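Long-range contacts in amide synthase (Vibrio cholerae, PDB 1L5A), which probably forms an amide bond in vibriobactin biosynthesis, as a stand-alone condensation enzyme of the nonribosomal peptide synthetase type: residues W257-S266 and I302-I313; F329-P338 and E360-G368. All blocks are in the same frame, centred on the assembly; numbering follows the deposited sequence.

Contact 1: residues W257-S266 and I302-I313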
# COMPACT_ATOMS: atom_id res chain seq x y z
N TRP A 257 19.12 -18.02 -10.96
CA TRP A 257 17.70 -18.10 -10.64
C TRP A 257 17.49 -18.28 -9.15
O TRP A 257 18.24 -18.99 -8.49
CB TRP A 257 17.03 -19.23 -11.40
CG TRP A 257 16.91 -18.98 -12.88
CD1 TRP A 257 17.89 -19.14 -13.82
CD2 TRP A 257 15.75 -18.52 -13.58
NE1 TRP A 257 17.41 -18.81 -15.07
CE2 TRP A 257 16.10 -18.43 -14.95
CE3 TRP A 257 14.45 -18.18 -13.19
CZ2 TRP A 257 15.20 -18.01 -15.93
CZ3 TRP A 257 13.54 -17.77 -14.17
CH2 TRP A 257 13.92 -17.69 -15.53
N LEU A 258 16.45 -17.61 -8.66
CA LEU A 258 16.06 -17.60 -7.24
C LEU A 258 14.61 -17.95 -7.03
O LEU A 258 13.77 -17.80 -7.92
CB LEU A 258 16.17 -16.20 -6.65
CG LEU A 258 17.46 -15.43 -6.64
CD1 LEU A 258 17.18 -14.03 -6.17
CD2 LEU A 258 18.44 -16.13 -5.71
N PRO A 259 14.29 -18.41 -5.82
CA PRO A 259 12.90 -18.73 -5.57
C PRO A 259 12.40 -17.61 -4.64
O PRO A 259 12.98 -17.40 -3.57
CB PRO A 259 12.97 -20.09 -4.87
CG PRO A 259 14.16 -19.96 -4.02
CD PRO A 259 15.17 -19.15 -4.88
N PHE A 260 11.41 -16.84 -5.08
CA PHE A 260 10.84 -15.81 -4.20
C PHE A 260 9.58 -16.46 -3.57
O PHE A 260 8.62 -16.81 -4.28
CB PHE A 260 10.45 -14.56 -4.97
CG PHE A 260 9.61 -13.60 -4.17
CD1 PHE A 260 10.01 -13.22 -2.89
CD2 PHE A 260 8.39 -13.14 -4.66
CE1 PHE A 260 9.20 -12.40 -2.11
CE2 PHE A 260 7.57 -12.31 -3.89
CZ PHE A 260 7.98 -11.94 -2.61
N MET A 261 9.60 -16.65 -2.26
CA MET A 261 8.50 -17.31 -1.55
C MET A 261 7.11 -16.73 -1.88
O MET A 261 6.12 -17.47 -1.98
CB MET A 261 8.74 -17.25 -0.04
CG MET A 261 10.04 -17.88 0.42
SD MET A 261 10.25 -19.52 -0.29
CE MET A 261 11.78 -19.36 -1.20
N ASN A 262 7.05 -15.41 -2.05
CA ASN A 262 5.79 -14.76 -2.37
C ASN A 262 4.81 -14.84 -1.18
O ASN A 262 3.60 -14.93 -1.36
CB ASN A 262 5.22 -15.44 -3.62
CG ASN A 262 4.45 -14.48 -4.50
OD1 ASN A 262 4.79 -13.31 -4.62
ND2 ASN A 262 3.41 -14.99 -5.13
N ARG A 263 5.35 -14.82 0.04
CA ARG A 263 4.58 -14.86 1.29
C ARG A 263 4.67 -13.49 1.95
O ARG A 263 3.86 -13.14 2.80
CB ARG A 263 5.18 -15.88 2.27
CG ARG A 263 5.32 -17.30 1.75
CD ARG A 263 4.04 -18.05 1.86
NE ARG A 263 4.12 -19.33 1.17
CZ ARG A 263 3.21 -20.29 1.28
NH1 ARG A 263 2.15 -20.13 2.07
NH2 ARG A 263 3.33 -21.40 0.57
N TRP A 264 5.69 -12.73 1.56
CA TRP A 264 5.95 -11.40 2.10
C TRP A 264 4.77 -10.43 2.00
O TRP A 264 4.25 -10.17 0.91
CB TRP A 264 7.17 -10.82 1.40
CG TRP A 264 7.56 -9.48 1.90
CD1 TRP A 264 7.40 -8.98 3.16
CD2 TRP A 264 8.22 -8.46 1.14
NE1 TRP A 264 7.92 -7.71 3.24
CE2 TRP A 264 8.43 -7.36 2.01
CE3 TRP A 264 8.65 -8.36 -0.19
CZ2 TRP A 264 9.05 -6.18 1.60
CZ3 TRP A 264 9.27 -7.19 -0.60
CH2 TRP A 264 9.46 -6.11 0.29
N GLY A 265 4.34 -9.91 3.14
CA GLY A 265 3.23 -8.98 3.17
C GLY A 265 1.90 -9.54 2.70
O GLY A 265 0.97 -8.78 2.46
N SER A 266 1.78 -10.86 2.59
CA SER A 266 0.54 -11.46 2.10
C SER A 266 -0.14 -12.42 3.07
O SER A 266 0.48 -12.99 3.97
CB SER A 266 0.81 -12.20 0.79
OG SER A 266 -0.27 -13.04 0.43
N ILE A 302 18.38 -7.78 -5.80
CA ILE A 302 17.58 -8.89 -5.31
C ILE A 302 16.27 -8.37 -4.76
O ILE A 302 15.19 -8.87 -5.12
CB ILE A 302 18.32 -9.66 -4.20
CG1 ILE A 302 19.53 -10.40 -4.81
CG2 ILE A 302 17.37 -10.65 -3.54
CD1 ILE A 302 20.51 -10.94 -3.79
N ARG A 303 16.36 -7.36 -3.90
CA ARG A 303 15.16 -6.75 -3.30
C ARG A 303 14.16 -6.34 -4.37
O ARG A 303 12.94 -6.56 -4.26
CB ARG A 303 15.54 -5.51 -2.52
CG ARG A 303 14.37 -4.93 -1.78
CD ARG A 303 14.40 -5.52 -0.41
NE ARG A 303 13.24 -6.35 -0.12
CZ ARG A 303 13.27 -7.32 0.79
NH1 ARG A 303 14.39 -7.56 1.47
NH2 ARG A 303 12.19 -8.06 1.00
N SER A 304 14.70 -5.72 -5.41
CA SER A 304 13.90 -5.28 -6.52
C SER A 304 13.13 -6.48 -7.09
O SER A 304 11.99 -6.33 -7.51
CB SER A 304 14.81 -4.67 -7.58
OG SER A 304 14.08 -4.28 -8.71
N LEU A 305 13.74 -7.66 -7.09
CA LEU A 305 13.07 -8.85 -7.61
C LEU A 305 11.86 -9.18 -6.73
O LEU A 305 10.76 -9.46 -7.21
CB LEU A 305 14.02 -10.05 -7.67
CG LEU A 305 15.24 -10.01 -8.59
CD1 LEU A 305 15.96 -11.34 -8.47
CD2 LEU A 305 14.85 -9.78 -10.06
N TYR A 306 12.06 -9.15 -5.42
CA TYR A 306 10.97 -9.44 -4.49
C TYR A 306 9.79 -8.46 -4.64
O TYR A 306 8.64 -8.88 -4.59
CB TYR A 306 11.49 -9.40 -3.05
CG TYR A 306 12.61 -10.36 -2.77
CD1 TYR A 306 13.48 -10.15 -1.69
CD2 TYR A 306 12.78 -11.53 -3.53
CE1 TYR A 306 14.47 -11.07 -1.37
CE2 TYR A 306 13.77 -12.46 -3.21
CZ TYR A 306 14.61 -12.23 -2.13
OH TYR A 306 15.58 -13.15 -1.79
N LEU A 307 10.08 -7.18 -4.83
CA LEU A 307 9.02 -6.18 -4.98
C LEU A 307 8.12 -6.40 -6.20
O LEU A 307 6.94 -6.07 -6.17
CB LEU A 307 9.63 -4.77 -5.01
CG LEU A 307 10.25 -4.35 -3.67
CD1 LEU A 307 11.24 -3.22 -3.88
CD2 LEU A 307 9.16 -3.94 -2.69
N HIS A 308 8.67 -6.97 -7.26
CA HIS A 308 7.87 -7.23 -8.45
C HIS A 308 7.65 -8.73 -8.56
O HIS A 308 7.09 -9.23 -9.55
CB HIS A 308 8.58 -6.69 -9.70
CG HIS A 308 8.91 -5.23 -9.62
ND1 HIS A 308 10.07 -4.76 -9.03
CD2 HIS A 308 8.21 -4.13 -10.00
CE1 HIS A 308 10.06 -3.44 -9.04
NE2 HIS A 308 8.95 -3.03 -9.62
N GLY A 309 8.06 -9.44 -7.51
CA GLY A 309 7.97 -10.89 -7.43
C GLY A 309 6.65 -11.65 -7.50
O GLY A 309 6.65 -12.86 -7.73
N ARG A 310 5.53 -10.96 -7.32
CA ARG A 310 4.24 -11.62 -7.34
C ARG A 310 3.78 -11.85 -8.77
O ARG A 310 2.78 -12.56 -9.01
CB ARG A 310 3.22 -10.77 -6.57
CG ARG A 310 1.86 -11.39 -6.40
CD ARG A 310 1.07 -10.72 -5.30
NE ARG A 310 -0.11 -11.52 -4.94
CZ ARG A 310 -0.73 -11.44 -3.77
NH1 ARG A 310 -0.31 -10.60 -2.83
NH2 ARG A 310 -1.79 -12.20 -3.53
N TYR A 311 4.50 -11.26 -9.72
CA TYR A 311 4.16 -11.43 -11.14
C TYR A 311 4.73 -12.81 -11.52
O TYR A 311 5.92 -13.08 -11.39
CB TYR A 311 4.79 -10.31 -11.99
CG TYR A 311 4.15 -10.09 -13.36
CD1 TYR A 311 2.90 -9.47 -13.48
CD2 TYR A 311 4.78 -10.52 -14.52
CE1 TYR A 311 2.31 -9.28 -14.73
CE2 TYR A 311 4.20 -10.35 -15.77
CZ TYR A 311 2.97 -9.73 -15.87
OH TYR A 311 2.40 -9.59 -17.12
N ARG A 312 3.85 -13.70 -11.94
CA ARG A 312 4.25 -15.06 -12.29
C ARG A 312 5.23 -15.19 -13.46
O ARG A 312 5.04 -14.59 -14.54
CB ARG A 312 2.99 -15.89 -12.57
CG ARG A 312 2.20 -16.26 -11.32
CD ARG A 312 2.60 -17.65 -10.92
NE ARG A 312 3.29 -17.72 -9.64
CZ ARG A 312 4.27 -18.58 -9.38
NH1 ARG A 312 4.68 -19.42 -10.32
NH2 ARG A 312 4.83 -18.60 -8.19
N ILE A 313 6.27 -15.97 -13.25
CA ILE A 313 7.27 -16.20 -14.27
C ILE A 313 6.61 -16.84 -15.49
O ILE A 313 7.02 -16.62 -16.63
CB ILE A 313 8.42 -17.11 -13.75
CG1 ILE A 313 9.53 -17.20 -14.80
CG2 ILE A 313 7.88 -18.50 -13.43
CD1 ILE A 313 10.39 -15.96 -14.90
O HOH W 1 2.59 -17.33 -6.92

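Contact 2: residues F329-P338 and E360-G368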
# COMPACT_ATOMS: atom_id res chain seq x y z
N PHE A 329 14.90 -22.29 -18.86
CA PHE A 329 15.79 -23.23 -18.20
C PHE A 329 16.25 -22.49 -16.97
O PHE A 329 17.17 -21.67 -17.03
CB PHE A 329 16.97 -23.56 -19.11
CG PHE A 329 17.90 -24.59 -18.55
CD1 PHE A 329 17.43 -25.85 -18.22
CD2 PHE A 329 19.26 -24.31 -18.40
CE1 PHE A 329 18.30 -26.84 -17.74
CE2 PHE A 329 20.14 -25.29 -17.92
CZ PHE A 329 19.66 -26.57 -17.59
N MET A 330 15.61 -22.73 -15.83
CA MET A 330 15.99 -22.01 -14.62
C MET A 330 17.26 -22.52 -13.97
O MET A 330 17.24 -23.06 -12.88
CB MET A 330 14.83 -22.00 -13.63
CG MET A 330 13.65 -21.21 -14.18
SD MET A 330 12.05 -21.58 -13.45
CE MET A 330 10.90 -21.14 -14.82
N SER A 331 18.38 -22.31 -14.66
CA SER A 331 19.67 -22.74 -14.13
C SER A 331 20.76 -21.78 -14.58
O SER A 331 20.70 -21.24 -15.67
CB SER A 331 19.99 -24.15 -14.64
OG SER A 331 21.18 -24.62 -14.03
N PRO A 332 21.76 -21.54 -13.73
CA PRO A 332 21.96 -22.08 -12.38
C PRO A 332 20.91 -21.55 -11.38
O PRO A 332 20.37 -20.46 -11.53
CB PRO A 332 23.39 -21.65 -12.05
CG PRO A 332 23.55 -20.39 -12.80
CD PRO A 332 22.89 -20.70 -14.14
N PHE A 333 20.65 -22.33 -10.34
CA PHE A 333 19.62 -22.00 -9.36
C PHE A 333 20.14 -22.04 -7.92
O PHE A 333 20.90 -22.94 -7.56
CB PHE A 333 18.49 -23.02 -9.53
CG PHE A 333 17.20 -22.62 -8.88
CD1 PHE A 333 16.18 -22.06 -9.64
CD2 PHE A 333 16.99 -22.81 -7.52
CE1 PHE A 333 14.96 -21.69 -9.04
CE2 PHE A 333 15.79 -22.44 -6.91
CZ PHE A 333 14.77 -21.88 -7.68
N ILE A 334 19.73 -21.08 -7.10
CA ILE A 334 20.16 -21.08 -5.71
C ILE A 334 18.96 -21.16 -4.76
O ILE A 334 17.91 -20.59 -5.00
CB ILE A 334 21.08 -19.86 -5.40
CG1 ILE A 334 21.61 -19.97 -3.97
CG2 ILE A 334 20.32 -18.57 -5.57
CD1 ILE A 334 22.71 -18.99 -3.67
N ASN A 335 19.11 -21.93 -3.69
CA ASN A 335 18.06 -22.16 -2.71
C ASN A 335 18.67 -22.01 -1.34
O ASN A 335 19.77 -22.52 -1.09
CB ASN A 335 17.55 -23.61 -2.78
CG ASN A 335 16.12 -23.72 -3.25
OD1 ASN A 335 15.22 -23.14 -2.64
ND2 ASN A 335 15.90 -24.48 -4.32
N ILE A 336 17.98 -21.31 -0.46
CA ILE A 336 18.47 -21.18 0.90
C ILE A 336 17.43 -21.85 1.78
O ILE A 336 16.25 -21.50 1.74
CB ILE A 336 18.60 -19.72 1.34
CG1 ILE A 336 19.55 -18.94 0.41
CG2 ILE A 336 19.06 -19.71 2.77
CD1 ILE A 336 21.00 -19.42 0.42
N LEU A 337 17.85 -22.84 2.56
CA LEU A 337 16.94 -23.56 3.45
C LEU A 337 17.36 -23.28 4.89
O LEU A 337 18.17 -24.01 5.47
CB LEU A 337 17.00 -25.05 3.14
CG LEU A 337 16.67 -25.27 1.66
CD1 LEU A 337 16.59 -26.76 1.38
CD2 LEU A 337 15.36 -24.56 1.29
N PRO A 338 16.80 -22.21 5.48
CA PRO A 338 17.06 -21.71 6.83
C PRO A 338 16.25 -22.22 8.00
O PRO A 338 16.69 -22.14 9.15
CB PRO A 338 16.85 -20.21 6.66
CG PRO A 338 15.60 -20.19 5.81
CD PRO A 338 15.82 -21.34 4.79
N GLU A 360 16.83 -30.00 -12.21
CA GLU A 360 17.04 -29.58 -13.58
C GLU A 360 18.22 -28.60 -13.57
O GLU A 360 18.25 -27.69 -12.75
CB GLU A 360 15.78 -28.92 -14.12
CG GLU A 360 15.58 -29.08 -15.62
CD GLU A 360 14.18 -28.67 -16.08
OE1 GLU A 360 13.19 -29.21 -15.52
OE2 GLU A 360 14.07 -27.81 -16.99
N GLY A 361 19.19 -28.80 -14.45
CA GLY A 361 20.35 -27.93 -14.48
C GLY A 361 21.21 -28.15 -13.25
O GLY A 361 21.31 -29.26 -12.74
N ILE A 362 21.89 -27.10 -12.78
CA ILE A 362 22.70 -27.24 -11.59
C ILE A 362 22.03 -26.38 -10.50
O ILE A 362 21.47 -25.32 -10.78
CB ILE A 362 24.13 -26.78 -11.83
CG1 ILE A 362 24.99 -27.13 -10.61
CG2 ILE A 362 24.16 -25.29 -12.11
CD1 ILE A 362 26.44 -26.79 -10.73
N ASN A 363 22.10 -26.86 -9.27
CA ASN A 363 21.47 -26.20 -8.14
C ASN A 363 22.43 -26.03 -6.95
O ASN A 363 23.14 -26.97 -6.56
CB ASN A 363 20.27 -27.05 -7.72
CG ASN A 363 19.36 -26.37 -6.73
OD1 ASN A 363 18.28 -25.88 -7.10
ND2 ASN A 363 19.77 -26.34 -5.46
N PHE A 364 22.49 -24.83 -6.38
CA PHE A 364 23.33 -24.58 -5.22
C PHE A 364 22.36 -24.40 -4.07
O PHE A 364 21.47 -23.55 -4.13
CB PHE A 364 24.18 -23.32 -5.41
CG PHE A 364 25.11 -23.41 -6.58
CD1 PHE A 364 24.85 -22.70 -7.75
CD2 PHE A 364 26.19 -24.28 -6.54
CE1 PHE A 364 25.66 -22.87 -8.88
CE2 PHE A 364 27.00 -24.46 -7.67
CZ PHE A 364 26.73 -23.75 -8.84
N THR A 365 22.51 -25.21 -3.04
CA THR A 365 21.61 -25.12 -1.91
C THR A 365 22.34 -24.93 -0.59
O THR A 365 23.36 -25.54 -0.31
CB THR A 365 20.72 -26.34 -1.83
OG1 THR A 365 19.63 -26.18 -2.75
CG2 THR A 365 20.18 -26.52 -0.42
N PHE A 366 21.80 -24.03 0.23
CA PHE A 366 22.39 -23.78 1.52
C PHE A 366 21.36 -24.14 2.58
O PHE A 366 20.31 -23.51 2.66
CB PHE A 366 22.79 -22.32 1.64
CG PHE A 366 24.01 -21.96 0.85
CD1 PHE A 366 23.90 -21.36 -0.40
CD2 PHE A 366 25.29 -22.18 1.38
CE1 PHE A 366 25.06 -20.97 -1.12
CE2 PHE A 366 26.44 -21.79 0.68
CZ PHE A 366 26.32 -21.19 -0.57
N ARG A 367 21.64 -25.19 3.34
CA ARG A 367 20.72 -25.60 4.39
C ARG A 367 21.37 -25.39 5.75
O ARG A 367 22.53 -25.72 5.96
CB ARG A 367 20.27 -27.06 4.22
CG ARG A 367 21.20 -27.94 3.38
CD ARG A 367 20.69 -29.39 3.27
NE ARG A 367 21.07 -30.17 4.44
CZ ARG A 367 22.27 -30.71 4.62
NH1 ARG A 367 23.21 -30.57 3.70
NH2 ARG A 367 22.54 -31.36 5.75
N GLY A 368 20.60 -24.81 6.66
CA GLY A 368 21.10 -24.55 7.99
C GLY A 368 21.11 -23.07 8.32
O GLY A 368 20.26 -22.30 7.86

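Contact 1: residues W257-S266 and I302-I313
F260, W264 and Y306 carry this contact between the end of strand 255-260, the turn after it, and helix 291-307 with its exit loop. The F260 ring is filled on both faces: Y306 CA sits over its centre in a CH-pi contact, 4.1 Å from the ring centroid and nearly on the ring normal, while the backbone N of N262 lies over the opposite face. Its edge meets the carbonyl O of G309, 3.5 Å from CD2. The Y306 ring is inclined by 25° to that of F260 but slid along it, so the two barely overlap at a centroid separation of 5.1 Å. Y306 OH is hydrogen-bonded to D236 OD1.

W264 extends with CG anti to its backbone N (chi1 -178°), which carries the six-membered ring to R303. There the guanidinium lies over the face as a cation-pi pair, CZ 4.4 Å from the centroid; the planes stand 71° apart, so NH2 leads. L307 CD2 lies 3.7 Å from W264 CH2.

The loop after the strand is tied through an R263-D130 salt bridge to the HHxxxDG active-site motif of condensation domains. One water bridges N262 ND2 (a weak bond) and R312 NE. With no direct hydrogen bond between the segments, cohesion rests mainly on aromatic faces, apolar contact and the cation-pi pair of R303 and W264, both of which also meet W178 of the second subunit.

Contact 2: residues F329-P338 and E360-G368
With chi1 at -174°, S331 holds OG anti to its backbone N and directs it at I362, whose N-H donates to OG over 2.9 Å at 163°. This side-chain bond continues the ladder beyond the paired strands, next to the cis peptide that precedes P332. F333 and N363 likewise each have CG anti to the backbone N, and their side chains run alongside one another, pointing the same way, with ring and amide planes 21° apart; N363 OD1 comes to 3.4 Å from F333 CD2.

Strands 333-337 and 362-368 are the parallel pair of a mixed four-stranded sheet, with 374-381 and 208-214 beyond; the chain between them passes through strand 348-356 of the other, five-stranded sheet. Six backbone bonds alternate between the pair, from F333 N to I362 O at one end to G368 N to L337 O, 2.8 Å, at the other. In this register F333, N335 and L337 share one face with N363, T365 and R367, and N335 CB packs against T365 OG1 at 3.3 Å. On the other face I336 CD1 reaches F366 CD1 at 3.6 Å, and I334 CD1 meets the edge of the same ring at CE1, 4.0 Å away. Helix 234-249 packs against I334, I336 and F366, whereas F364 meets F397 and H393 edge-to-face.

The chemistry thus divides by face: hydrocarbon and aromatic groups pack against helices on the I334-F366 side, polar groups mix with F333 and L337 on the other, and the backbone ladder between them fixes the register.

How the contacts relate
The two contacts, with centres about 16 Å apart, follow one another along the chain and meet where strand 255-260 runs beside strand 333-337. W257 N lies 2.8 Å from P332 O, and W257 O lies 2.9 Å from I334 N; both are probable backbone hydrogen bonds. Next to them, P259 packs against I334. Strand 255-260, already paired with 277-282, thus has helix 291-307 as partner in contact 1 and a second strand neighbour, 333-337, in contact 2. Contact 1 is tied to the HHxxxDG motif by the R263-D130 salt bridge; contact 2 is linked to that region through strand 255-260. Contact 1 also borders the second subunit, while contact 2 touches no other chain.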